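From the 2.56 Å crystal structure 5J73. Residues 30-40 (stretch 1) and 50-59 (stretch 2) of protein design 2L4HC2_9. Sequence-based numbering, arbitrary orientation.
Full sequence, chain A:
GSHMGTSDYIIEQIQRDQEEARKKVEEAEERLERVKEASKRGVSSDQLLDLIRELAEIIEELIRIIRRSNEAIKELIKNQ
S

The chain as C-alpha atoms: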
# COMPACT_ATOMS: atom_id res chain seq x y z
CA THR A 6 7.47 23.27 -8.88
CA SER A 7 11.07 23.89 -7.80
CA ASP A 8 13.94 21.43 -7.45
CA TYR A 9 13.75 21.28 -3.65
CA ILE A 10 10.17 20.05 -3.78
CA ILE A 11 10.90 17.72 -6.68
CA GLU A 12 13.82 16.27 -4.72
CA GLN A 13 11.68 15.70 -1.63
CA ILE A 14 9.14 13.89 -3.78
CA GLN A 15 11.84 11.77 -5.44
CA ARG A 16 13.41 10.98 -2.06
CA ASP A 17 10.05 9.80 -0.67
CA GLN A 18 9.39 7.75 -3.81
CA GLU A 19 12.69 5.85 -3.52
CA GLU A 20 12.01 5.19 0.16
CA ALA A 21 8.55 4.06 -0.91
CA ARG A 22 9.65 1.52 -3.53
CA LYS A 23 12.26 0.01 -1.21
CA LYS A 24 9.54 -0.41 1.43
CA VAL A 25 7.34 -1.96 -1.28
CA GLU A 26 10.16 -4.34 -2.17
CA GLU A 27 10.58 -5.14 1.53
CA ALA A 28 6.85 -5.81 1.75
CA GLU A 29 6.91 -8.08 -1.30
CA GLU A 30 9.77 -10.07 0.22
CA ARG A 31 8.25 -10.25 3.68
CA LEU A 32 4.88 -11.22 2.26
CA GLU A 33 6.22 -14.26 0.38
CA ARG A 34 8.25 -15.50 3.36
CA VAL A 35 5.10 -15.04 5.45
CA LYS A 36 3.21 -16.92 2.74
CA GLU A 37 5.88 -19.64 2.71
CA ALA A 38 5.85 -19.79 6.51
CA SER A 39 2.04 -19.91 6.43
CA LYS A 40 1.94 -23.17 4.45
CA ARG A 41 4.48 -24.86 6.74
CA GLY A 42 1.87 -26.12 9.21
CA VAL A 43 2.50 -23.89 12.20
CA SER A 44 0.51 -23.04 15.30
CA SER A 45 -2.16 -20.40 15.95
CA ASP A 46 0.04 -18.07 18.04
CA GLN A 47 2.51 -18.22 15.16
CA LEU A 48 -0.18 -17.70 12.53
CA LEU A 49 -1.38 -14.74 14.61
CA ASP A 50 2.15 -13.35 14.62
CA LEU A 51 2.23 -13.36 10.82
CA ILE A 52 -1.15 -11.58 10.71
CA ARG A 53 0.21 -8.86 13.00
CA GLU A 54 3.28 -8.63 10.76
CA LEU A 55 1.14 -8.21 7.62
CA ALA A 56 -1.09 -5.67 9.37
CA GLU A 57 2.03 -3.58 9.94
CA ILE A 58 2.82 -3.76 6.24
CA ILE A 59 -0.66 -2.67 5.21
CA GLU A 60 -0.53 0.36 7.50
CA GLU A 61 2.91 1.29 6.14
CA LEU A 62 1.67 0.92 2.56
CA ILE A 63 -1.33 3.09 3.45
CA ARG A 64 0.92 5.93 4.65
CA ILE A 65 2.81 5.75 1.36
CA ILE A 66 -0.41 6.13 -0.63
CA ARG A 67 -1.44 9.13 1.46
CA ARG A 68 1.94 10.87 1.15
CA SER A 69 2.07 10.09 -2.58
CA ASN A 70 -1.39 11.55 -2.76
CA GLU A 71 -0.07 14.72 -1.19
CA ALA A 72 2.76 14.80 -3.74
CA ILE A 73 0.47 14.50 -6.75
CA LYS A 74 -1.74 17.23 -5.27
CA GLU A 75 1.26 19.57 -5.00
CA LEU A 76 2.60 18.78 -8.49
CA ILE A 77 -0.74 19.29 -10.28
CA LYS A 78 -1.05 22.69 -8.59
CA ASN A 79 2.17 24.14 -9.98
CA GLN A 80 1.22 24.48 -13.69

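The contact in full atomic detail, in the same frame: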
# COMPACT_ATOMS: atom_id res chain seq x y z
N GLU A 30 8.91 -9.01 -0.31
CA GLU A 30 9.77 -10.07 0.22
C GLU A 30 9.19 -10.68 1.48
O GLU A 30 9.11 -11.90 1.62
CB GLU A 30 11.16 -9.51 0.52
CG GLU A 30 12.02 -9.26 -0.70
CD GLU A 30 13.09 -8.21 -0.45
OE1 GLU A 30 13.42 -7.97 0.73
OE2 GLU A 30 13.58 -7.62 -1.43
N ARG A 31 8.79 -9.81 2.41
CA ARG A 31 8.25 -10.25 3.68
C ARG A 31 6.92 -10.97 3.51
O ARG A 31 6.59 -11.87 4.27
CB ARG A 31 8.06 -9.08 4.63
CG ARG A 31 7.42 -9.46 5.95
CD ARG A 31 8.05 -8.75 7.13
NE ARG A 31 8.53 -7.41 6.79
CZ ARG A 31 9.24 -6.65 7.62
NH1 ARG A 31 9.55 -7.09 8.83
NH2 ARG A 31 9.63 -5.44 7.23
N LEU A 32 6.16 -10.57 2.51
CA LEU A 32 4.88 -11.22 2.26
C LEU A 32 5.09 -12.67 1.82
O LEU A 32 4.42 -13.56 2.32
CB LEU A 32 4.08 -10.46 1.20
CG LEU A 32 2.70 -11.04 0.83
CD1 LEU A 32 1.80 -11.25 2.05
CD2 LEU A 32 1.98 -10.18 -0.22
N GLU A 33 6.02 -12.91 0.90
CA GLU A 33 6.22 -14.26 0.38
C GLU A 33 6.76 -15.19 1.47
O GLU A 33 6.31 -16.33 1.58
CB GLU A 33 7.16 -14.25 -0.82
CG GLU A 33 7.01 -15.47 -1.72
CD GLU A 33 7.79 -15.33 -3.01
OE1 GLU A 33 7.50 -16.10 -3.96
OE2 GLU A 33 8.70 -14.48 -3.07
N ARG A 34 7.71 -14.71 2.26
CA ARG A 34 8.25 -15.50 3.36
C ARG A 34 7.13 -15.81 4.35
O ARG A 34 7.07 -16.91 4.90
CB ARG A 34 9.40 -14.78 4.05
CG ARG A 34 9.98 -15.55 5.24
CD ARG A 34 10.98 -14.71 6.01
NE ARG A 34 10.34 -13.59 6.70
CZ ARG A 34 9.67 -13.71 7.85
NH1 ARG A 34 9.55 -14.89 8.44
NH2 ARG A 34 9.12 -12.63 8.41
N VAL A 35 6.26 -14.84 4.58
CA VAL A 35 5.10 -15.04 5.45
C VAL A 35 4.17 -16.05 4.80
O VAL A 35 3.56 -16.87 5.48
CB VAL A 35 4.35 -13.71 5.72
CG1 VAL A 35 2.90 -13.96 6.15
CG2 VAL A 35 5.08 -12.87 6.75
N LYS A 36 4.07 -15.99 3.47
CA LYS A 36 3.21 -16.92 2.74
C LYS A 36 3.83 -18.31 2.79
O LYS A 36 3.14 -19.31 2.98
CB LYS A 36 3.00 -16.45 1.30
CG LYS A 36 2.11 -15.20 1.18
CD LYS A 36 2.34 -14.53 -0.16
CE LYS A 36 1.66 -15.25 -1.32
NZ LYS A 36 1.48 -14.29 -2.44
N GLU A 37 5.16 -18.38 2.63
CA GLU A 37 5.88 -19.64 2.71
C GLU A 37 5.78 -20.22 4.12
O GLU A 37 5.56 -21.42 4.29
CB GLU A 37 7.35 -19.45 2.33
CG GLU A 37 8.19 -20.74 2.39
CD GLU A 37 7.75 -21.80 1.40
OE1 GLU A 37 7.01 -21.47 0.46
OE2 GLU A 37 8.13 -22.98 1.58
N ALA A 38 5.94 -19.36 5.12
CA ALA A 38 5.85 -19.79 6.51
C ALA A 38 4.42 -20.21 6.85
O ALA A 38 4.20 -21.05 7.72
CB ALA A 38 6.31 -18.69 7.44
N SER A 39 3.45 -19.62 6.16
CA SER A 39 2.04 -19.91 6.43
C SER A 39 1.69 -21.35 6.07
O SER A 39 0.97 -22.02 6.80
CB SER A 39 1.15 -18.94 5.65
OG SER A 39 -0.19 -19.38 5.63
N LYS A 40 2.21 -21.82 4.94
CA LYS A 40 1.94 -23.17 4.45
C LYS A 40 3.00 -24.17 4.92
O LYS A 40 3.35 -25.10 4.19
CB LYS A 40 1.84 -23.18 2.92
CG LYS A 40 0.57 -22.52 2.38
CD LYS A 40 -0.66 -23.33 2.80
CE LYS A 40 -1.90 -22.98 1.98
NZ LYS A 40 -2.55 -21.74 2.44
N ASP A 50 0.98 -14.21 14.70
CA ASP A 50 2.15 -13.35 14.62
C ASP A 50 2.35 -12.85 13.19
O ASP A 50 2.72 -11.70 12.97
CB ASP A 50 3.39 -14.11 15.09
CG ASP A 50 4.56 -13.20 15.39
OD1 ASP A 50 5.29 -12.84 14.44
OD2 ASP A 50 4.74 -12.84 16.57
N LEU A 51 2.11 -13.73 12.22
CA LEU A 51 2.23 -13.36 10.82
C LEU A 51 1.16 -12.34 10.42
O LEU A 51 1.42 -11.44 9.63
CB LEU A 51 2.12 -14.61 9.93
CG LEU A 51 3.19 -15.69 10.13
CD1 LEU A 51 3.02 -16.79 9.10
CD2 LEU A 51 4.60 -15.11 10.06
N ILE A 52 -0.04 -12.51 10.96
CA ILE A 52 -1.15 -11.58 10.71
C ILE A 52 -0.82 -10.18 11.23
O ILE A 52 -1.09 -9.19 10.56
CB ILE A 52 -2.45 -12.10 11.34
CG1 ILE A 52 -2.94 -13.34 10.58
CG2 ILE A 52 -3.52 -11.01 11.37
CD1 ILE A 52 -4.21 -13.97 11.11
N ARG A 53 -0.24 -10.12 12.43
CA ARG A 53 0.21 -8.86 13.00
C ARG A 53 1.28 -8.23 12.11
O ARG A 53 1.30 -7.02 11.89
CB ARG A 53 0.75 -9.09 14.42
CG ARG A 53 -0.37 -9.25 15.46
CD ARG A 53 0.13 -9.39 16.90
NE ARG A 53 0.94 -8.26 17.37
CZ ARG A 53 2.25 -8.31 17.58
NH1 ARG A 53 2.94 -9.42 17.37
NH2 ARG A 53 2.88 -7.23 18.02
N GLU A 54 2.17 -9.07 11.60
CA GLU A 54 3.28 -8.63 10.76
C GLU A 54 2.75 -8.04 9.45
O GLU A 54 3.23 -7.00 8.99
CB GLU A 54 4.23 -9.80 10.52
CG GLU A 54 5.43 -9.52 9.65
CD GLU A 54 6.40 -10.70 9.62
OE1 GLU A 54 6.13 -11.71 10.29
OE2 GLU A 54 7.43 -10.62 8.92
N LEU A 55 1.76 -8.70 8.85
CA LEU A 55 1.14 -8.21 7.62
C LEU A 55 0.32 -6.94 7.85
O LEU A 55 0.25 -6.06 6.99
CB LEU A 55 0.25 -9.29 6.99
CG LEU A 55 0.92 -10.54 6.42
CD1 LEU A 55 -0.07 -11.32 5.57
CD2 LEU A 55 2.17 -10.21 5.60
N ALA A 56 -0.31 -6.85 9.02
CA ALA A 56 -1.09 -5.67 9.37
C ALA A 56 -0.19 -4.44 9.45
O ALA A 56 -0.60 -3.34 9.11
CB ALA A 56 -1.81 -5.88 10.69
N GLU A 57 1.05 -4.65 9.90
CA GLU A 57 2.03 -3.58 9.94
C GLU A 57 2.35 -3.10 8.54
O GLU A 57 2.47 -1.90 8.29
CB GLU A 57 3.32 -4.05 10.62
CG GLU A 57 3.32 -3.93 12.13
CD GLU A 57 4.66 -4.29 12.72
OE1 GLU A 57 5.50 -4.87 11.99
OE2 GLU A 57 4.89 -4.00 13.92
N ILE A 58 2.50 -4.06 7.63
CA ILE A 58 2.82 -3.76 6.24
C ILE A 58 1.71 -2.94 5.60
O ILE A 58 1.98 -1.95 4.93
CB ILE A 58 3.06 -5.06 5.44
CG1 ILE A 58 4.39 -5.69 5.88
CG2 ILE A 58 3.08 -4.79 3.94
CD1 ILE A 58 4.58 -7.10 5.40
N ILE A 59 0.47 -3.35 5.82
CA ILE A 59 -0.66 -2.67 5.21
C ILE A 59 -0.69 -1.21 5.66
O ILE A 59 -0.84 -0.31 4.84
CB ILE A 59 -1.99 -3.36 5.58
CG1 ILE A 59 -2.09 -4.71 4.86
CG2 ILE A 59 -3.19 -2.48 5.21
CD1 ILE A 59 -3.08 -5.66 5.48

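Residues 30-39 form a helix that begins earlier in the chain, and Lys40, with phi/psi of -93/35, is the first residue to leave helical values. Residues 50-59 lie wholly within a second helix that extends beyond them in both directions. The two run nearly antiparallel, with 162° between their N-to-C directions, and their axes approach to 10.7 Å. The register follows from the nearest CA pairs: CA of Val35 lies 6.3 Å from CA of Leu51, and CA of Leu32 lies 7.2 Å from CA of Leu55. A step of three residues back along the first helix is thus matched by four residues forward along the second, as the opposed directions require.

Within each helix the backbone is held by i to i+4 hydrogen bonds, for example Val35 N to Arg31 O at 3.0 Å and Leu55 N to Leu51 O at 2.9 Å. Near the end of the first helix the pattern loosens: the bond from Lys40 N to Lys36 O, at 3.3 Å, is weak, and Ser39 N makes weak bonds to both Val35 O (2.8 Å) and Lys36 O (3.2 Å). No hydrogen bond crosses between the stretches, so the contact rests on side-chain packing and charge, with 423 Å² buried over both sides.

Val35 and Leu51 lie at the centre of the apolar packing. Both point their CA-to-CB bonds toward the opposing helix, and CG1 of Val35 reaches CB of Leu51 at 3.9 Å. The same methyl also lies 3.9 Å from CD2 of Leu55, so Val35 touches residues one helical turn apart. Leu32 extends this layer. Its CA-to-CB bond points sideways, as does that of Leu55, but both side chains bring their ends nearer, and CD1 of Leu32 meets CD2 of Leu55 at 3.7 Å. Toward the other end, CD1 of Leu51 lies 3.7 Å from the backbone O of Val35 and 4.1 Å from CB of Ala38. With chi1 m and chi2 t, Leu51 thus lays this methyl against the backbone as well as against side chains.

Charge accompanies this packing. Glu54 points toward the first helix with chi1 and chi2 both t, an extended form that carries its carboxylate across. Arg34 starts sideways, but its end comes nearer, and NH2 of Arg34 forms a salt bridge with OE2 of Glu54 at 2.7 Å, the oxygen lying at the guanidinium edge, near its plane. The exact length deserves caution, because OE2 of Glu54 is modelled too close to CD of Arg31. NE of Arg31 is 4.0 Å from OE2 of Glu54, an approach of opposite charges beyond salt-bridge range. The aliphatic part of Arg31 also contributes, with CG 3.7 Å from CD1 of Ile58. Beneath the charged groups, CG2 of Val35 lies 3.8 Å from CD of Glu54, so the carboxylate borders the apolar layer.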